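PDB 2RIJ: putative 2,3,4,5-tetrahydropyridine-2-carboxylate N- succinyltransferase from Campylobacter jejuni, which probably catalyses the succinyl-CoA-dependent conversion of cyclic tetrahydrodipicolinate into acyclic N-succinyl-L-2-amino-6-oxopimelate, a step of lysine biosynthesis. Local coordinates for residues Glu215-Leu221 against Ala234-Pro240; Lys225-Ser231 against Ser243-Ala249; Gly250-Met256 against Ile266-Asp272; Ser262-Val267 against Ile279-Leu283; Asn358-Phe362 against Val373-Lys377. One frame throughout, in Å; residues are numbered along the deposited sequence.

Interaction 1: residues Glu215-Leu221 against Ala234-Pro240; sequences EDNTRIL and AGTTIMP
Leu221 lies against the end of the other segment. Its CB is 3.6 Å from Pro240 CD, and its CD2 is 3.8 Å from Met239 CE; Met239 is selenomethionine. Before it, strand 219-220 runs parallel to strand 237-238. Arg219 pairs with Thr237 (CA-CA 4.7 Å) and Ile220 with Ile238 (4.8 Å). The ladder is Arg219 N to Thr236 O (3.0 Å), Ile238 N to Arg219 O (2.9 Å) and Leu221 N to Ile238 O (2.9 Å). Such short parallel strands, stacked coil on coil, are the mark of the left-handed beta-helix of hexapeptide-repeat acyltransferases. A type I turn, Glu215 to Thr218, leads into the first strand. Thr218, in the m rotamer, gives its OG1 proton to Glu215 OE1 (2.9 Å) and accepts Gly235 N at OG1 (3.0 Å). Glu215 OE2 is salt-bridged to Lys151 of the same chain. Gly235 has phi 97°, where a CB would jam against the preceding carbonyl. On the Arg219-Thr237 face, one water joins Asn217 O (2.7 Å), Arg219 NE (3.0 Å) and Thr237 OG1 (2.8 Å). Arg219 NH2 to Thr237 OG1 (3.2 Å) is weak; the guanidinium's stronger partner is Asp203 of the second subunit. On the other face Ile220 CG1 meets Ile238 CG1 at 4.2 Å.

Interaction 2: residues Lys225-Ser231 against Ser243-Ala249; sequences KVRMGAS and SYVNFNA
Ser243 O accepts Lys225 NZ at 3.2 Å; the ammonium also bonds Pro240 O of its own chain and Gly241 O of a third subunit. Tyr244 stands beside Lys225 (CA-CA 4.6 Å) in the t rotamer, its OH 3.3 Å from Arg227 CD. Val245 forms the one beta bridge, with Val226 (CA-CA 4.9 Å): Val245 N bonds Lys225 O (2.8 Å), and Arg227 N bonds Val245 O (2.9 Å). Val245 CG1 packs on Ala230 CB at 3.6 Å. Asn246 OD1 receives Arg227 NH1 (2.9 Å) and the amide of Phe247 (2.8 Å). Phe247 CB lies 3.2 Å from Met228 O, at a type II turn from Arg227 to Ala230. Gly229 in this turn has phi 95°, and a CB there would strike Phe247 CB. Asn248 N bonds Gly229 O (2.9 Å), and Ala249 O takes Ser231 N (2.9 Å). This is a strand and the corner after it, stacked on the neighbouring left-handed beta-helix coil. Backbone bonds hold the register, while the buried Arg227 guanidinium is met by Asn246 OD1 and by Asp203 of the same chain.

Interaction 3: residues Gly250-Met256 against Ile266-Asp272; sequences GTTGACM and IVGEGSD
Backbone hydrogen bonds set the register. At one end Gly250 pairs with Ile266 (CA-CA 5.2 Å) and Thr251 with Val267 (4.6 Å), all parallel. Val267 N bonds Gly250 O (2.8 Å) and Thr252 N bonds Val267 O (2.9 Å). Beyond the corner, Gly270 N bonds Ala254 O (2.9 Å). A weak bond from Met256 N to Ser271 O (3.3 Å) accompanies the parallel bridge of Met256 with Asp272 (CA-CA 4.9 Å). The second segment turns through a type II turn, Gly268 to Ser271, with Gly270 at phi 81°. These stacked corners belong to successive coils of the left-handed beta-helix.

Close packing comes next. Gly253 CA is only 3.7 Å from Glu269 CA; a CB on Gly253 would clash with Glu269 CB. Cys255, rotamer m, puts SG 3.8 Å from Val267 CG1 and 3.1 Å from Gly268 O. Thr252 CG2 touches Ile266 CG2 at 3.4 Å.

Water makes further links. One molecule joins Thr252 OG1 (2.7 Å) to Glu269 N (2.8 Å). Glu269 OE2 takes two more, at 3.0 and 2.7 Å, which reach Thr252 O (2.9 Å) and Ala254 N (2.8 Å) respectively. Direct bonds thus fix the strands, whereas the Glu269 amide and carboxylate reach Thr252 and Ala254 through water.

Interaction 4: residues Ser262-Val267 against Ile279-Leu283; sequences SSSAIV and ILGVL
The two segments belong to adjacent coils at one corner of the left-handed beta-helix. Residues Ser262 to Ala265 form a type II turn, closed by Ala265 N to Ser262 O at 3.0 Å. Ser264 has phi 83°, as the third position of such a turn requires. The other segment leaves strand 278-279 and passes alongside, with Gly281 CA 4.5 Å from Ala265 CA. A backbone hydrogen bond joins the segments, Ser262 N to Ile279 O (3.1 Å). Gly281 fits closely: its CA makes a CA-H...O contact with Ser263 O at 3.3 Å, and a CB would clash with that oxygen. Ala265 CB packs on Ile279 CG2 (4.0 Å) and Leu280 O (3.6 Å). Val267, rotamer t, brings CG2 to 3.6 Å from Ile279 CD1; Ile279 has chi1 m and chi2 t. Further out, Ser264 CB lies 3.8 Å from Val282 CG2. Ser263 OG turns instead to Phe247 O of the preceding coil. A water sits 2.6 Å from Ser262 OG and donates to Ile279 O at 3.0 Å.

Interaction 5: residues Asn358-Phe362 against Val373-Lys377; sequences NGLHF and VALNK
His361, Val373 and Gly359 carry most of the buried surface. His361 forms the antiparallel hydrogen-bonded pair with Ala374 (CA-CA 4.9 Å). Its N bonds Ala374 O (2.8 Å), and its O takes Ala374 N (2.9 Å). The side chain is t at chi1, with CB 3.8 Å from Leu375 O. ND1 lies 2.9 Å from a water, and that water accepts Lys377 N (3.0 Å); NE2 bonds Asp316. Val373 and Phe362 are an antiparallel non-hydrogen-bonded pair (CA-CA 4.7 Å). Val373 CG2, set by the p rotamer, lies over the Phe362 ring face, 4.1 Å from the centroid, a CH-pi contact. The same CG2 is 3.8 Å from Leu360 CD2. Gly359, at phi 74°, directs its O to Asn376 N (2.8 Å). Asn376 is the N-cap of the following helix, and its ND2 bonds Asn312 O. The strand axes approach to 4.4 Å at 135°, so the pair is strongly twisted. This is the open end of a twisted beta hairpin, next to the predicted succinyl-CoA residues Asp316 and Arg363.

In the fold
Interactions 1 to 4 lie along the left-handed beta-helix, each between neighbouring coils. Interactions 1 and 2 alternate along the chain, with centres 12 Å apart; so do 3 and 4, at 13 Å, which share strand 266-267. Interactions 1 and 3 touch through Thr237 N and Cys255 O, and interactions 2 and 4 through Asn248 O and Ser264 N. Backbone bonds of this kind thus also join neighbouring contacts. Interaction 5 comes last in sequence, 19 to 28 Å from the others between centres. It lies in the C-terminal hairpin, whose strands join the same mixed sheet as interaction 1. The predicted active-site Glu258 lies near interactions 1, 2 and 3, so the stacked coils frame its surroundings.

Interaction 1: residues Glu215-Leu221 against Ala234-Pro240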
# COMPACT_ATOMS: atom_id res chain seq x y z
N GLU A 215 -5.70 49.77 2.63
CA GLU A 215 -5.37 50.26 3.98
C GLU A 215 -3.86 50.31 4.08
O GLU A 215 -3.13 49.69 3.29
CB GLU A 215 -5.90 49.31 5.04
CG GLU A 215 -7.42 49.20 5.08
CD GLU A 215 -7.99 48.09 4.18
OE1 GLU A 215 -7.25 47.47 3.37
OE2 GLU A 215 -9.21 47.84 4.30
N ASP A 216 -3.36 51.05 5.06
CA ASP A 216 -1.91 51.20 5.17
C ASP A 216 -1.16 49.91 5.47
O ASP A 216 0.06 49.82 5.20
CB ASP A 216 -1.53 52.18 6.30
CG ASP A 216 -1.80 53.64 5.96
OD1 ASP A 216 -1.89 54.02 4.78
OD2 ASP A 216 -1.89 54.41 6.93
N ASN A 217 -1.85 48.93 6.04
CA ASN A 217 -1.27 47.60 6.32
C ASN A 217 -1.66 46.49 5.33
O ASN A 217 -1.43 45.30 5.62
CB ASN A 217 -1.57 47.14 7.74
CG ASN A 217 -3.07 47.02 8.04
OD1 ASN A 217 -3.89 47.63 7.38
ND2 ASN A 217 -3.41 46.20 9.05
N THR A 218 -2.19 46.87 4.17
CA THR A 218 -2.57 45.93 3.12
C THR A 218 -1.63 46.11 1.97
O THR A 218 -1.34 47.22 1.50
CB THR A 218 -4.00 46.14 2.70
OG1 THR A 218 -4.82 45.92 3.83
CG2 THR A 218 -4.42 45.23 1.55
N ARG A 219 -1.11 44.99 1.51
CA ARG A 219 -0.15 45.00 0.38
C ARG A 219 -0.59 44.11 -0.76
O ARG A 219 -1.07 42.99 -0.53
CB ARG A 219 1.20 44.57 0.90
CG ARG A 219 1.67 45.44 2.06
CD ARG A 219 3.07 45.09 2.53
NE ARG A 219 3.10 43.81 3.23
CZ ARG A 219 4.05 42.89 3.19
NH1 ARG A 219 5.14 42.99 2.42
NH2 ARG A 219 3.90 41.82 3.94
N ILE A 220 -0.41 44.60 -1.99
CA ILE A 220 -0.71 43.85 -3.19
C ILE A 220 0.50 44.02 -4.05
O ILE A 220 0.76 45.14 -4.60
CB ILE A 220 -1.93 44.40 -3.92
CG1 ILE A 220 -3.18 44.28 -3.05
CG2 ILE A 220 -2.06 43.77 -5.30
CD1 ILE A 220 -4.38 45.13 -3.57
N LEU A 221 1.30 42.98 -4.18
CA LEU A 221 2.65 43.13 -4.81
C LEU A 221 2.64 43.12 -6.33
O LEU A 221 3.68 43.32 -6.95
CB LEU A 221 3.65 42.08 -4.26
CG LEU A 221 4.38 42.50 -2.97
CD1 LEU A 221 3.41 42.63 -1.82
CD2 LEU A 221 5.55 41.51 -2.67
N ALA A 234 -8.24 44.31 5.91
CA ALA A 234 -7.06 45.10 6.33
C ALA A 234 -5.98 44.16 6.86
O ALA A 234 -6.26 43.25 7.65
CB ALA A 234 -7.46 46.20 7.39
N GLY A 235 -4.76 44.36 6.39
CA GLY A 235 -3.67 43.56 6.85
C GLY A 235 -3.34 42.42 5.92
O GLY A 235 -2.37 41.73 6.13
N THR A 236 -4.17 42.17 4.88
CA THR A 236 -3.83 41.11 3.92
C THR A 236 -2.61 41.45 3.05
O THR A 236 -2.41 42.62 2.70
CB THR A 236 -5.08 40.87 3.04
OG1 THR A 236 -6.14 40.39 3.89
CG2 THR A 236 -4.85 39.86 1.86
N THR A 237 -1.82 40.43 2.70
CA THR A 237 -0.71 40.51 1.74
C THR A 237 -0.97 39.56 0.58
O THR A 237 -1.21 38.36 0.77
CB THR A 237 0.65 40.16 2.39
OG1 THR A 237 0.86 40.99 3.54
CG2 THR A 237 1.83 40.30 1.43
N ILE A 238 -0.96 40.10 -0.62
CA ILE A 238 -0.97 39.30 -1.85
C ILE A 238 0.42 39.32 -2.48
O ILE A 238 0.90 40.34 -3.01
CB ILE A 238 -1.99 39.79 -2.90
CG1 ILE A 238 -3.36 40.12 -2.22
CG2 ILE A 238 -2.14 38.78 -4.04
CD1 ILE A 238 -4.00 38.89 -1.51
N MSE A 239 1.04 38.17 -2.48
CA MSE A 239 2.41 38.00 -3.06
C MSE A 239 2.21 37.78 -4.54
O MSE A 239 1.13 37.38 -4.95
CB MSE A 239 3.16 36.84 -2.44
CG MSE A 239 3.45 36.99 -0.97
SE MSE A 239 4.53 38.53 -0.52
CE MSE A 239 6.31 38.04 -1.37
N PRO A 240 3.24 38.07 -5.37
CA PRO A 240 3.04 38.04 -6.82
C PRO A 240 3.33 36.76 -7.59
O PRO A 240 2.88 36.66 -8.74
CB PRO A 240 3.98 39.14 -7.32
CG PRO A 240 5.04 39.23 -6.35
CD PRO A 240 4.57 38.64 -5.04
O HOH W 1 0.46 43.58 4.66

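Interaction 2: residues Lys225-Ser231 against Ser243-Ala249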
# COMPACT_ATOMS: atom_id res chain seq x y z
N LYS A 225 -2.84 40.55 -10.13
CA LYS A 225 -3.23 39.43 -9.26
C LYS A 225 -4.49 39.67 -8.42
O LYS A 225 -4.93 38.76 -7.73
CB LYS A 225 -2.10 39.05 -8.33
CG LYS A 225 -0.80 38.57 -8.99
CD LYS A 225 -1.06 37.75 -10.26
CE LYS A 225 0.22 37.07 -10.81
NZ LYS A 225 0.53 35.88 -9.95
N VAL A 226 -5.03 40.88 -8.46
CA VAL A 226 -6.28 41.22 -7.76
C VAL A 226 -7.25 41.88 -8.71
O VAL A 226 -7.08 43.04 -9.12
CB VAL A 226 -6.03 42.07 -6.50
CG1 VAL A 226 -7.35 42.28 -5.68
CG2 VAL A 226 -4.95 41.42 -5.61
N ARG A 227 -8.29 41.13 -9.07
CA ARG A 227 -9.33 41.66 -9.92
C ARG A 227 -10.25 42.63 -9.16
O ARG A 227 -10.47 42.51 -7.94
CB ARG A 227 -10.12 40.51 -10.50
CG ARG A 227 -10.61 40.72 -11.93
CD ARG A 227 -11.28 39.44 -12.34
NE ARG A 227 -11.52 39.35 -13.78
CZ ARG A 227 -12.15 38.36 -14.36
NH1 ARG A 227 -12.60 37.38 -13.63
NH2 ARG A 227 -12.33 38.32 -15.67
N MSE A 228 -10.76 43.63 -9.88
CA MSE A 228 -11.82 44.47 -9.33
C MSE A 228 -13.04 43.62 -8.88
O MSE A 228 -13.41 42.67 -9.55
CB MSE A 228 -12.21 45.56 -10.34
CG MSE A 228 -13.23 46.58 -9.84
SE MSE A 228 -12.66 47.41 -8.18
CE MSE A 228 -14.21 48.64 -8.04
N GLY A 229 -13.60 43.96 -7.72
CA GLY A 229 -14.57 43.13 -7.04
C GLY A 229 -14.03 42.19 -5.95
O GLY A 229 -14.81 41.57 -5.26
N ALA A 230 -12.70 42.02 -5.86
CA ALA A 230 -12.06 41.32 -4.77
C ALA A 230 -12.27 42.12 -3.48
O ALA A 230 -12.40 43.35 -3.49
CB ALA A 230 -10.53 41.07 -5.07
N SER A 231 -12.28 41.40 -2.36
CA SER A 231 -12.43 42.00 -1.04
C SER A 231 -11.29 41.52 -0.14
O SER A 231 -11.21 40.34 0.20
CB SER A 231 -13.79 41.63 -0.47
OG SER A 231 -13.97 42.21 0.80
N SER A 243 -0.19 33.79 -7.20
CA SER A 243 -1.42 34.12 -6.52
C SER A 243 -2.50 34.64 -7.45
O SER A 243 -2.24 35.05 -8.58
CB SER A 243 -1.18 35.21 -5.48
OG SER A 243 -0.00 34.96 -4.72
N TYR A 244 -3.70 34.70 -6.92
CA TYR A 244 -4.77 35.40 -7.59
C TYR A 244 -5.91 35.60 -6.58
O TYR A 244 -6.13 34.75 -5.74
CB TYR A 244 -5.31 34.64 -8.79
CG TYR A 244 -6.14 35.51 -9.72
CD1 TYR A 244 -5.58 36.62 -10.32
CD2 TYR A 244 -7.49 35.25 -9.99
CE1 TYR A 244 -6.30 37.45 -11.12
CE2 TYR A 244 -8.22 36.08 -10.84
CZ TYR A 244 -7.63 37.16 -11.40
OH TYR A 244 -8.33 37.99 -12.23
N VAL A 245 -6.57 36.74 -6.67
CA VAL A 245 -7.89 36.96 -6.02
C VAL A 245 -8.86 37.46 -7.09
O VAL A 245 -8.72 38.57 -7.67
CB VAL A 245 -7.84 37.88 -4.87
CG1 VAL A 245 -9.18 37.85 -4.08
CG2 VAL A 245 -6.59 37.56 -3.94
N ASN A 246 -9.85 36.63 -7.36
CA ASN A 246 -10.85 36.95 -8.36
C ASN A 246 -11.96 37.84 -7.75
O ASN A 246 -11.97 38.18 -6.54
CB ASN A 246 -11.43 35.64 -8.90
CG ASN A 246 -11.93 35.74 -10.34
OD1 ASN A 246 -12.25 36.79 -10.83
ND2 ASN A 246 -11.91 34.61 -11.05
N PHE A 247 -12.88 38.29 -8.59
CA PHE A 247 -13.98 39.10 -8.09
C PHE A 247 -14.90 38.26 -7.21
O PHE A 247 -14.97 37.01 -7.37
CB PHE A 247 -14.76 39.76 -9.23
CG PHE A 247 -15.66 38.86 -9.96
CD1 PHE A 247 -15.21 38.17 -11.05
CD2 PHE A 247 -16.98 38.72 -9.56
CE1 PHE A 247 -16.06 37.34 -11.75
CE2 PHE A 247 -17.84 37.90 -10.28
CZ PHE A 247 -17.37 37.21 -11.35
N ASN A 248 -15.55 38.94 -6.25
CA ASN A 248 -16.40 38.29 -5.24
C ASN A 248 -15.63 37.15 -4.51
O ASN A 248 -16.20 36.09 -4.20
CB ASN A 248 -17.67 37.76 -5.93
CG ASN A 248 -18.78 37.47 -4.98
OD1 ASN A 248 -19.00 38.19 -3.98
ND2 ASN A 248 -19.52 36.40 -5.27
N ALA A 249 -14.35 37.40 -4.23
CA ALA A 249 -13.48 36.51 -3.48
C ALA A 249 -12.60 37.35 -2.59
O ALA A 249 -12.36 38.53 -2.87
CB ALA A 249 -12.58 35.65 -4.44

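Interaction 3: residues Gly250-Met256 against Ile266-Asp272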
# COMPACT_ATOMS: atom_id res chain seq x y z
N GLY A 250 -12.08 36.74 -1.54
CA GLY A 250 -11.04 37.35 -0.74
C GLY A 250 -10.94 36.84 0.67
O GLY A 250 -11.12 35.64 0.95
N THR A 251 -10.63 37.77 1.57
CA THR A 251 -10.21 37.48 2.91
C THR A 251 -11.10 38.25 3.87
O THR A 251 -11.51 39.38 3.58
CB THR A 251 -8.72 37.85 3.17
OG1 THR A 251 -8.51 39.27 3.02
CG2 THR A 251 -7.79 37.09 2.19
N THR A 252 -11.40 37.66 4.99
CA THR A 252 -12.17 38.35 6.03
C THR A 252 -11.35 38.73 7.25
O THR A 252 -11.89 39.30 8.20
CB THR A 252 -13.41 37.56 6.42
OG1 THR A 252 -13.04 36.28 6.93
CG2 THR A 252 -14.36 37.40 5.19
N GLY A 253 -10.06 38.51 7.21
CA GLY A 253 -9.15 39.05 8.20
C GLY A 253 -7.80 39.07 7.57
O GLY A 253 -7.63 38.60 6.44
N ALA A 254 -6.82 39.56 8.28
CA ALA A 254 -5.46 39.62 7.72
C ALA A 254 -4.94 38.21 7.42
O ALA A 254 -4.90 37.39 8.33
CB ALA A 254 -4.50 40.33 8.71
N CYS A 255 -4.55 37.96 6.16
CA CYS A 255 -4.02 36.69 5.69
C CYS A 255 -2.82 36.94 4.79
O CYS A 255 -2.77 37.94 4.08
CB CYS A 255 -5.02 36.00 4.79
SG CYS A 255 -6.48 35.44 5.64
N MSE A 256 -1.91 35.99 4.79
CA MSE A 256 -0.82 35.92 3.80
C MSE A 256 -1.30 35.08 2.62
O MSE A 256 -1.61 33.91 2.79
CB MSE A 256 0.38 35.26 4.43
CG MSE A 256 1.51 34.97 3.43
SE MSE A 256 2.17 36.63 2.56
CE MSE A 256 2.61 37.63 4.20
N ILE A 266 -13.89 32.43 0.20
CA ILE A 266 -13.60 33.31 1.31
C ILE A 266 -12.62 32.63 2.24
O ILE A 266 -12.79 31.45 2.58
CB ILE A 266 -14.88 33.70 2.14
CG1 ILE A 266 -15.91 34.41 1.24
CG2 ILE A 266 -14.51 34.61 3.30
CD1 ILE A 266 -17.31 34.58 1.91
N VAL A 267 -11.59 33.38 2.62
CA VAL A 267 -10.52 32.90 3.50
C VAL A 267 -10.55 33.72 4.80
O VAL A 267 -10.52 34.93 4.78
CB VAL A 267 -9.16 32.99 2.79
CG1 VAL A 267 -8.01 32.52 3.68
CG2 VAL A 267 -9.20 32.19 1.45
N GLY A 268 -10.58 33.02 5.93
CA GLY A 268 -10.77 33.64 7.24
C GLY A 268 -9.47 34.14 7.83
O GLY A 268 -8.38 33.77 7.41
N GLU A 269 -9.62 35.00 8.83
CA GLU A 269 -8.50 35.67 9.51
C GLU A 269 -7.38 34.76 9.97
O GLU A 269 -7.62 33.71 10.62
CB GLU A 269 -9.07 36.38 10.74
CG GLU A 269 -8.05 37.15 11.53
CD GLU A 269 -8.79 37.97 12.61
OE1 GLU A 269 -9.30 37.35 13.58
OE2 GLU A 269 -8.94 39.21 12.42
N GLY A 270 -6.14 35.18 9.70
CA GLY A 270 -4.98 34.49 10.15
C GLY A 270 -4.59 33.30 9.30
O GLY A 270 -3.68 32.58 9.66
N SER A 271 -5.27 33.07 8.19
CA SER A 271 -4.96 31.93 7.35
C SER A 271 -3.75 32.24 6.49
O SER A 271 -3.40 33.41 6.25
CB SER A 271 -6.15 31.51 6.51
OG SER A 271 -7.16 30.95 7.32
N ASP A 272 -3.11 31.20 6.00
CA ASP A 272 -1.91 31.34 5.16
C ASP A 272 -2.10 30.44 3.93
O ASP A 272 -2.23 29.22 4.07
CB ASP A 272 -0.72 30.91 5.97
CG ASP A 272 0.59 31.21 5.32
OD1 ASP A 272 0.83 30.74 4.18
OD2 ASP A 272 1.41 31.90 5.97
O HOH W 2 -12.25 35.78 9.51
O HOH W 3 -11.34 40.26 10.89
O HOH W 4 -7.39 40.70 10.81

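Interaction 4: residues Ser262-Val267 against Ile279-Leu283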
# COMPACT_ATOMS: atom_id res chain seq x y z
N SER A 262 -10.38 31.56 -5.95
CA SER A 262 -11.44 31.64 -6.99
C SER A 262 -12.65 32.43 -6.54
O SER A 262 -12.92 32.61 -5.35
CB SER A 262 -11.92 30.23 -7.40
OG SER A 262 -10.88 29.47 -8.00
N SER A 263 -13.43 32.90 -7.51
CA SER A 263 -14.65 33.63 -7.22
C SER A 263 -15.54 32.81 -6.31
O SER A 263 -15.66 31.59 -6.48
CB SER A 263 -15.39 33.98 -8.53
OG SER A 263 -14.80 35.12 -9.12
N SER A 264 -16.15 33.49 -5.33
CA SER A 264 -17.00 32.94 -4.29
C SER A 264 -16.25 32.37 -3.09
O SER A 264 -16.87 32.09 -2.11
CB SER A 264 -18.02 31.92 -4.80
OG SER A 264 -18.93 32.59 -5.61
N ALA A 265 -14.94 32.24 -3.18
CA ALA A 265 -14.14 31.67 -2.07
C ALA A 265 -13.80 32.77 -1.09
O ALA A 265 -13.47 33.92 -1.50
CB ALA A 265 -12.87 30.97 -2.60
N ILE A 266 -13.89 32.43 0.20
CA ILE A 266 -13.60 33.31 1.31
C ILE A 266 -12.62 32.63 2.24
O ILE A 266 -12.79 31.45 2.58
CB ILE A 266 -14.88 33.70 2.14
CG1 ILE A 266 -15.91 34.41 1.24
CG2 ILE A 266 -14.51 34.61 3.30
CD1 ILE A 266 -17.31 34.58 1.91
N VAL A 267 -11.59 33.38 2.62
CA VAL A 267 -10.52 32.90 3.50
C VAL A 267 -10.55 33.72 4.80
O VAL A 267 -10.52 34.93 4.78
CB VAL A 267 -9.16 32.99 2.79
CG1 VAL A 267 -8.01 32.52 3.68
CG2 VAL A 267 -9.20 32.19 1.45
N ILE A 279 -7.38 27.50 -4.07
CA ILE A 279 -8.65 27.39 -3.39
C ILE A 279 -9.77 27.53 -4.43
O ILE A 279 -9.94 28.59 -5.01
CB ILE A 279 -8.84 28.42 -2.27
CG1 ILE A 279 -7.68 28.35 -1.28
CG2 ILE A 279 -10.18 28.20 -1.53
CD1 ILE A 279 -7.64 29.51 -0.29
N LEU A 280 -10.53 26.46 -4.64
CA LEU A 280 -11.62 26.49 -5.62
C LEU A 280 -12.80 27.28 -5.03
O LEU A 280 -12.84 27.57 -3.79
CB LEU A 280 -11.96 25.04 -6.02
CG LEU A 280 -10.81 24.17 -6.56
CD1 LEU A 280 -11.46 22.81 -6.98
CD2 LEU A 280 -10.04 24.82 -7.68
N GLY A 281 -13.76 27.68 -5.86
CA GLY A 281 -14.78 28.62 -5.35
C GLY A 281 -16.13 28.10 -5.01
O GLY A 281 -16.76 28.54 -4.05
N VAL A 282 -16.62 27.22 -5.87
CA VAL A 282 -17.99 26.73 -5.80
C VAL A 282 -17.95 25.20 -5.88
O VAL A 282 -17.28 24.63 -6.78
CB VAL A 282 -18.87 27.32 -6.93
CG1 VAL A 282 -20.33 26.88 -6.76
CG2 VAL A 282 -18.78 28.83 -6.92
N LEU A 283 -18.65 24.55 -4.95
CA LEU A 283 -18.77 23.11 -4.95
C LEU A 283 -19.57 22.65 -6.17
O LEU A 283 -20.40 23.38 -6.68
CB LEU A 283 -19.46 22.64 -3.67
CG LEU A 283 -18.62 22.75 -2.40
CD1 LEU A 283 -19.53 22.45 -1.21
CD2 LEU A 283 -17.41 21.77 -2.53
O HOH W 5 -8.37 29.24 -7.50

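Interaction 5: residues Asn358-Phe362 against Val373-Lys377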
# COMPACT_ATOMS: atom_id res chain seq x y z
N ASN A 358 -13.80 21.62 11.93
CA ASN A 358 -12.65 22.32 12.53
C ASN A 358 -11.53 21.38 12.91
O ASN A 358 -11.77 20.23 13.31
CB ASN A 358 -13.12 23.03 13.83
CG ASN A 358 -14.28 23.93 13.60
OD1 ASN A 358 -14.25 24.86 12.77
ND2 ASN A 358 -15.35 23.67 14.32
N GLY A 359 -10.30 21.88 12.88
CA GLY A 359 -9.16 21.13 13.40
C GLY A 359 -8.66 19.97 12.56
O GLY A 359 -7.93 19.12 13.06
N LEU A 360 -9.04 19.93 11.28
CA LEU A 360 -8.64 18.86 10.38
C LEU A 360 -7.21 19.07 9.87
O LEU A 360 -6.76 20.18 9.59
CB LEU A 360 -9.56 18.74 9.16
CG LEU A 360 -11.07 18.54 9.40
CD1 LEU A 360 -11.78 18.34 8.05
CD2 LEU A 360 -11.31 17.32 10.26
N HIS A 361 -6.53 17.96 9.73
CA HIS A 361 -5.19 17.95 9.16
C HIS A 361 -5.18 16.93 8.05
O HIS A 361 -5.22 15.72 8.29
CB HIS A 361 -4.14 17.67 10.21
CG HIS A 361 -2.73 17.77 9.71
ND1 HIS A 361 -1.65 17.66 10.54
CD2 HIS A 361 -2.23 18.03 8.47
CE1 HIS A 361 -0.54 17.80 9.83
NE2 HIS A 361 -0.87 18.06 8.58
N PHE A 362 -5.13 17.42 6.81
CA PHE A 362 -5.07 16.58 5.63
C PHE A 362 -3.59 16.36 5.25
O PHE A 362 -2.81 17.29 5.07
CB PHE A 362 -5.84 17.16 4.43
CG PHE A 362 -7.34 17.30 4.66
CD1 PHE A 362 -8.17 16.23 4.41
CD2 PHE A 362 -7.90 18.47 5.16
CE1 PHE A 362 -9.54 16.32 4.62
CE2 PHE A 362 -9.28 18.57 5.35
CZ PHE A 362 -10.08 17.51 5.07
N VAL A 373 -7.07 12.01 6.98
CA VAL A 373 -7.59 13.17 7.67
C VAL A 373 -7.40 12.90 9.18
O VAL A 373 -7.84 11.86 9.70
CB VAL A 373 -9.03 13.55 7.31
CG1 VAL A 373 -10.07 12.39 7.60
CG2 VAL A 373 -9.38 14.87 8.01
N ALA A 374 -6.68 13.79 9.85
CA ALA A 374 -6.26 13.62 11.26
C ALA A 374 -6.49 14.91 12.05
O ALA A 374 -7.02 15.89 11.51
CB ALA A 374 -4.80 13.19 11.32
N LEU A 375 -6.07 14.93 13.32
CA LEU A 375 -6.17 16.12 14.13
C LEU A 375 -5.00 17.07 13.87
O LEU A 375 -3.85 16.67 13.87
CB LEU A 375 -6.20 15.76 15.64
CG LEU A 375 -6.18 16.89 16.66
CD1 LEU A 375 -7.53 17.61 16.73
CD2 LEU A 375 -5.69 16.36 18.04
N ASN A 376 -5.32 18.33 13.68
CA ASN A 376 -4.32 19.37 13.76
C ASN A 376 -3.99 19.50 15.26
O ASN A 376 -4.79 20.00 16.03
CB ASN A 376 -4.86 20.67 13.20
CG ASN A 376 -3.93 21.85 13.47
OD1 ASN A 376 -2.81 21.66 13.99
ND2 ASN A 376 -4.40 23.05 13.17
N LYS A 377 -2.81 19.04 15.65
CA LYS A 377 -2.45 19.03 17.07
C LYS A 377 -2.62 20.41 17.72
O LYS A 377 -3.19 20.51 18.81
CB LYS A 377 -1.03 18.50 17.27
CG LYS A 377 -0.74 17.13 16.57
CD LYS A 377 -1.73 16.00 16.91
CE LYS A 377 -1.53 14.73 16.01
NZ LYS A 377 -2.54 14.51 14.85
O HOH W 6 -1.09 18.14 13.32